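Local coordinates for peptidase M16 domain protein (PDB 4XEA) that is a putative metallopeptidase of the M16 family that binds metal ions and probably cleaves peptide bonds, at residues F79-S85 with Y98-E104; A155-E159 with V255-E259. All coordinates share one frame; numbering follows the deposited sequence.

Interaction 1: residues F79-S85 with Y98-E104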
loop_
_atom_site.group_PDB
_atom_site.type_symbol
_atom_site.label_atom_id
_atom_site.label_comp_id
_atom_site.label_asym_id
_atom_site.label_seq_id
_atom_site.Cartn_x
_atom_site.Cartn_y
_atom_site.Cartn_z
ATOM N N PHE A 79 12.921 17.126 10.502
ATOM C CA PHE A 79 12.839 16.519 9.169
ATOM C C PHE A 79 11.886 17.257 8.241
ATOM O O PHE A 79 12.212 17.473 7.074
ATOM C CB PHE A 79 12.346 15.074 9.252
ATOM C CG PHE A 79 13.338 14.155 9.859
ATOM C CD1 PHE A 79 14.354 13.631 9.100
ATOM C CD2 PHE A 79 13.265 13.847 11.189
ATOM C CE1 PHE A 79 15.298 12.816 9.678
ATOM C CE2 PHE A 79 14.171 13.010 11.766
ATOM C CZ PHE A 79 15.195 12.504 11.017
ATOM N N ALA A 80 10.703 17.603 8.752
ATOM C CA ALA A 80 9.623 18.178 7.932
ATOM C C ALA A 80 9.930 19.594 7.414
ATOM O O ALA A 80 9.650 19.910 6.245
ATOM C CB ALA A 80 8.312 18.167 8.724
ATOM N N ALA A 81 10.490 20.438 8.284
ATOM C CA ALA A 81 10.884 21.792 7.900
ATOM C C ALA A 81 11.912 21.803 6.755
ATOM O O ALA A 81 12.053 22.814 6.076
ATOM C CB ALA A 81 11.432 22.555 9.117
ATOM N N HIS A 82 12.610 20.682 6.533
ATOM C CA HIS A 82 13.589 20.580 5.436
ATOM C C HIS A 82 13.289 19.486 4.384
ATOM O O HIS A 82 14.189 19.031 3.682
ATOM C CB HIS A 82 15.004 20.427 6.023
ATOM C CG HIS A 82 15.396 21.560 6.918
ATOM N ND1 HIS A 82 15.917 22.740 6.436
ATOM C CD2 HIS A 82 15.319 21.706 8.264
ATOM C CE1 HIS A 82 16.155 23.558 7.445
ATOM N NE2 HIS A 82 15.798 22.956 8.565
ATOM N N GLY A 83 12.021 19.092 4.262
ATOM C CA GLY A 83 11.558 18.278 3.128
ATOM C C GLY A 83 11.801 16.774 3.272
ATOM O O GLY A 83 12.250 16.108 2.331
ATOM N N ALA A 84 11.522 16.248 4.461
ATOM C CA ALA A 84 11.568 14.805 4.716
ATOM C C ALA A 84 10.589 14.507 5.818
ATOM O O ALA A 84 10.124 15.425 6.498
ATOM C CB ALA A 84 12.988 14.346 5.131
ATOM N N SER A 85 10.282 13.230 5.995
ATOM C CA SER A 85 9.508 12.786 7.154
ATOM C C SER A 85 10.048 11.466 7.692
ATOM O O SER A 85 10.583 10.650 6.940
ATOM C CB SER A 85 8.025 12.666 6.814
ATOM O OG SER A 85 7.785 11.466 6.122
ATOM N N TYR A 98 13.573 5.561 10.241
ATOM C CA TYR A 98 13.770 5.838 8.820
ATOM C C TYR A 98 13.111 7.127 8.388
ATOM O O TYR A 98 12.138 7.550 9.011
ATOM C CB TYR A 98 13.258 4.666 7.998
ATOM C CG TYR A 98 11.777 4.342 8.169
ATOM C CD1 TYR A 98 10.844 4.827 7.272
ATOM C CD2 TYR A 98 11.322 3.531 9.220
ATOM C CE1 TYR A 98 9.480 4.537 7.406
ATOM C CE2 TYR A 98 9.957 3.214 9.353
ATOM C CZ TYR A 98 9.056 3.719 8.442
ATOM O OH TYR A 98 7.719 3.461 8.582
ATOM N N PHE A 99 13.684 7.774 7.363
ATOM C CA PHE A 99 13.073 8.921 6.762
ATOM C C PHE A 99 13.044 8.752 5.265
ATOM O O PHE A 99 13.776 7.953 4.680
ATOM C CB PHE A 99 13.791 10.250 7.169
ATOM C CG PHE A 99 15.145 10.471 6.529
ATOM C CD1 PHE A 99 15.255 10.929 5.226
ATOM C CD2 PHE A 99 16.316 10.276 7.266
ATOM C CE1 PHE A 99 16.500 11.151 4.645
ATOM C CE2 PHE A 99 17.569 10.503 6.692
ATOM C CZ PHE A 99 17.663 10.933 5.383
ATOM N N SER A 100 12.182 9.522 4.635
ATOM C CA SER A 100 12.296 9.767 3.218
ATOM C C SER A 100 12.125 11.269 2.941
ATOM O O SER A 100 11.392 11.964 3.640
ATOM C CB SER A 100 11.285 8.938 2.477
ATOM O OG SER A 100 10.011 9.452 2.712
ATOM N N GLY A 101 12.847 11.761 1.941
ATOM C CA GLY A 101 12.819 13.184 1.594
ATOM C C GLY A 101 13.432 13.493 0.248
ATOM O O GLY A 101 13.852 12.590 -0.475
ATOM N N THR A 102 13.497 14.785 -0.077
ATOM C CA THR A 102 13.835 15.229 -1.425
ATOM C C THR A 102 14.999 16.243 -1.525
ATOM O O THR A 102 15.318 16.726 -2.619
ATOM C CB THR A 102 12.598 15.846 -2.080
ATOM O OG1 THR A 102 12.113 16.917 -1.269
ATOM C CG2 THR A 102 11.505 14.806 -2.192
ATOM N N GLY A 103 15.604 16.584 -0.402
ATOM C CA GLY A 103 16.629 17.630 -0.377
ATOM C C GLY A 103 17.169 17.755 1.030
ATOM O O GLY A 103 16.588 17.189 1.969
ATOM N N GLU A 104 18.294 18.454 1.175
ATOM C CA GLU A 104 18.909 18.683 2.479
ATOM C C GLU A 104 19.156 17.344 3.174
ATOM O O GLU A 104 18.954 17.187 4.384
ATOM C CB GLU A 104 18.022 19.596 3.331
ATOM C CG GLU A 104 17.883 21.049 2.803
ATOM C CD GLU A 104 18.919 21.962 3.406
ATOM O OE1 GLU A 104 18.649 23.172 3.518
ATOM O OE2 GLU A 104 20.007 21.468 3.796
#
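Ser85 and Ser100 form the hydrogen-bonded pair near the open end of an antiparallel beta hairpin, strands 84-90 and 95-101, in which strand 84-90 is an outermost strand of a mixed sheet. Ser85 N donates to Ser100 O at 2.9 Å, and Ser100 N answers to Ser85 O at 3.0 Å. One step outward, the non-hydrogen-bonded pair Ala84 and Gly101 is drawn in tightly, CA to CA 3.7 Å; a CB on Gly101 would run into Gly83 O and Ala84 CB. Beyond it Gly83 O receives Thr102 N at 3.0 Å, almost straight along its C=O direction (173°), so the pairing outlasts the strand by one bond.

Next to this backbone frame, Phe99 CG sits between its own backbone N and carbonyl carbon (chi1 73°), which places the ring beside both Phe79 and Ala84. Phe79 CE1 meets Phe99 CD2 at 3.6 Å, the ring planes inclined at 36°, while Ala84 CB lies 4.1 Å from Phe99 CD1. Helix 105-116 covers this side, with His108 and Leu112 against Phe99; Met362 of the second subunit packs on Ser100, whose side chain is on the other face of the sheet, and on Thr102 just past the strand.

Glu104, the N-cap of helix 105-116, brings its carboxylate near the His82 imidazole without bonding it. Ala84 follows directly on the end of helix 75-80, a Schellman motif with Gly83 at the C-prime position and at positive phi. Ala84 N donates to Phe79 O at 3.0 Å, and His82 N reaches the same oxygen from the opposite face of its plane.

Interaction 2: residues A155-E159 with V255-E259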
loop_
_atom_site.group_PDB
_atom_site.type_symbol
_atom_site.label_atom_id
_atom_site.label_comp_id
_atom_site.label_asym_id
_atom_site.label_seq_id
_atom_site.Cartn_x
_atom_site.Cartn_y
_atom_site.Cartn_z
ATOM N N ALA A 155 -0.923 -20.589 20.516
ATOM C CA ALA A 155 -1.137 -22.031 20.362
ATOM C C ALA A 155 0.176 -22.736 19.921
ATOM O O ALA A 155 0.541 -23.817 20.428
ATOM C CB ALA A 155 -2.282 -22.277 19.369
HETATM N N MSE A 156 0.890 -22.114 18.992
HETATM C CA MSE A 156 2.080 -22.700 18.410
HETATM C C MSE A 156 3.280 -22.808 19.375
HETATM O O MSE A 156 3.960 -23.841 19.396
HETATM C CB MSE A 156 2.460 -21.923 17.148
HETATM C CG MSE A 156 3.697 -22.367 16.433
HETATM SE SE MSE A 156 3.981 -21.472 14.719
HETATM C CE MSE A 156 2.573 -22.187 13.780
ATOM N N TYR A 157 3.512 -21.754 20.157
ATOM C CA TYR A 157 4.738 -21.595 20.918
ATOM C C TYR A 157 4.486 -21.856 22.401
ATOM O O TYR A 157 3.556 -21.326 22.998
ATOM C CB TYR A 157 5.397 -20.195 20.642
ATOM C CG TYR A 157 6.038 -20.136 19.313
ATOM C CD1 TYR A 157 7.316 -20.668 19.101
ATOM C CD2 TYR A 157 5.357 -19.616 18.207
ATOM C CE1 TYR A 157 7.931 -20.633 17.825
ATOM C CE2 TYR A 157 5.961 -19.580 16.945
ATOM C CZ TYR A 157 7.211 -20.119 16.751
ATOM O OH TYR A 157 7.719 -20.106 15.503
ATOM N N HIS A 158 5.328 -22.700 23.005
ATOM C CA HIS A 158 5.248 -22.980 24.417
ATOM C C HIS A 158 5.844 -21.869 25.289
ATOM O O HIS A 158 5.274 -21.544 26.326
ATOM C CB HIS A 158 6.008 -24.272 24.778
ATOM C CG HIS A 158 5.458 -25.511 24.140
ATOM N ND1 HIS A 158 4.959 -26.566 24.873
ATOM C CD2 HIS A 158 5.389 -25.884 22.844
ATOM C CE1 HIS A 158 4.552 -27.512 24.043
ATOM N NE2 HIS A 158 4.782 -27.109 22.807
ATOM N N GLU A 159 7.035 -21.408 24.925
ATOM C CA GLU A 159 7.861 -20.548 25.803
ATOM C C GLU A 159 8.548 -19.393 25.060
ATOM O O GLU A 159 8.895 -18.410 25.686
ATOM C CB GLU A 159 9.044 -21.336 26.419
ATOM C CG GLU A 159 8.761 -22.486 27.266
ATOM C CD GLU A 159 9.815 -23.621 27.078
ATOM O OE1 GLU A 159 11.025 -23.430 27.409
ATOM O OE2 GLU A 159 9.384 -24.721 26.624
ATOM N N VAL A 255 -3.964 -21.199 9.282
ATOM C CA VAL A 255 -3.238 -22.418 9.456
ATOM C C VAL A 255 -1.747 -22.063 9.451
ATOM O O VAL A 255 -1.274 -21.299 8.565
ATOM C CB VAL A 255 -3.516 -23.424 8.337
ATOM C CG1 VAL A 255 -2.805 -24.771 8.664
ATOM C CG2 VAL A 255 -5.034 -23.643 8.137
ATOM N N GLY A 256 -1.025 -22.568 10.448
ATOM C CA GLY A 256 0.380 -22.331 10.553
ATOM C C GLY A 256 1.226 -23.564 10.758
ATOM O O GLY A 256 0.747 -24.591 11.213
ATOM N N TRP A 257 2.503 -23.447 10.389
ATOM C CA TRP A 257 3.498 -24.501 10.596
ATOM C C TRP A 257 4.711 -23.906 11.273
ATOM O O TRP A 257 5.193 -22.851 10.899
ATOM C CB TRP A 257 3.907 -25.146 9.285
ATOM C CG TRP A 257 2.796 -25.935 8.646
ATOM C CD1 TRP A 257 2.565 -27.266 8.758
ATOM C CD2 TRP A 257 1.792 -25.420 7.759
ATOM N NE1 TRP A 257 1.485 -27.634 7.966
ATOM C CE2 TRP A 257 0.968 -26.508 7.383
ATOM C CE3 TRP A 257 1.512 -24.144 7.254
ATOM C CZ2 TRP A 257 -0.138 -26.351 6.522
ATOM C CZ3 TRP A 257 0.417 -23.973 6.428
ATOM C CH2 TRP A 257 -0.399 -25.076 6.060
ATOM N N LYS A 258 5.194 -24.622 12.277
ATOM C CA LYS A 258 6.248 -24.171 13.160
ATOM C C LYS A 258 7.600 -24.749 12.682
ATOM O O LYS A 258 7.754 -25.974 12.655
ATOM C CB LYS A 258 5.940 -24.789 14.533
ATOM C CG LYS A 258 6.792 -24.294 15.708
ATOM C CD LYS A 258 6.353 -24.981 16.978
ATOM C CE LYS A 258 7.005 -24.334 18.139
ATOM N NZ LYS A 258 6.642 -24.974 19.377
ATOM N N GLU A 259 8.585 -23.897 12.394
ATOM C CA GLU A 259 9.956 -24.375 12.213
ATOM C C GLU A 259 10.527 -24.872 13.549
ATOM O O GLU A 259 10.265 -24.269 14.609
ATOM C CB GLU A 259 10.905 -23.306 11.666
ATOM C CG GLU A 259 10.578 -22.737 10.306
ATOM C CD GLU A 259 10.959 -23.661 9.147
ATOM O OE1 GLU A 259 11.571 -24.745 9.356
ATOM O OE2 GLU A 259 10.641 -23.260 8.006
HETATM O O HOH W 1 9.968 -21.683 15.369
#
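Lys258 stretches out alongside Met156, a selenomethionine in this crystal, the two side chains running in opposite directions. Its CB starts 3.8 Å from Met156 CG and also lies by SE; its CG then meets Met156 CG at 3.7 Å. The Met156 chain, extended until it bends at chi3 (-68°), brings CE to 3.6 Å from Gly256 C, where a CB on that glycine would clash. Lys258 CD slides past Met156 O, and CE comes 3.8 Å from Tyr157 CD1. The contact thus joins the C-terminal end of helix 144-156, within the M16 peptidase family region, to strand 252-258 in the inactive-domain region, across a buried interface.

At the tip, Lys258 NZ donates to Met156 O at 2.9 Å, tilted 24° from the carbonyl plane, and lies at the edge of the His158 ring, near CD2. Pro234 O and Thr236 O accept from the same NZ, and Glu233 forms its salt bridge. A methionine in place of Lys258 would probably leave the Glu233 carboxylate without its charged mate and Met156 O without this donor. Beyond the lysine, one water accepts from Tyr157 OH at 2.8 Å and donates to Glu259 O at 2.7 Å.

Interaction 1 and interaction 2 lie on opposite sides of the chain's centre, their own centres 41 Å apart and their nearest atoms about 24 Å apart, so neither touches the other. In interaction 1 the Tyr98 side chain is about 12 Å from the nickel ion held by His61, His65 and Glu136, the probable catalytic centre, with His61 and His65 matching the inverted HxxEH motif of M16 peptidases. The Phe79 side chain is about 10 Å from the sodium ion bound at Met67, Phe115 and Ser118. The first contact knits a hairpin within one family region, whereas the second brings together segments 96 residues apart in the chain, one in each family region.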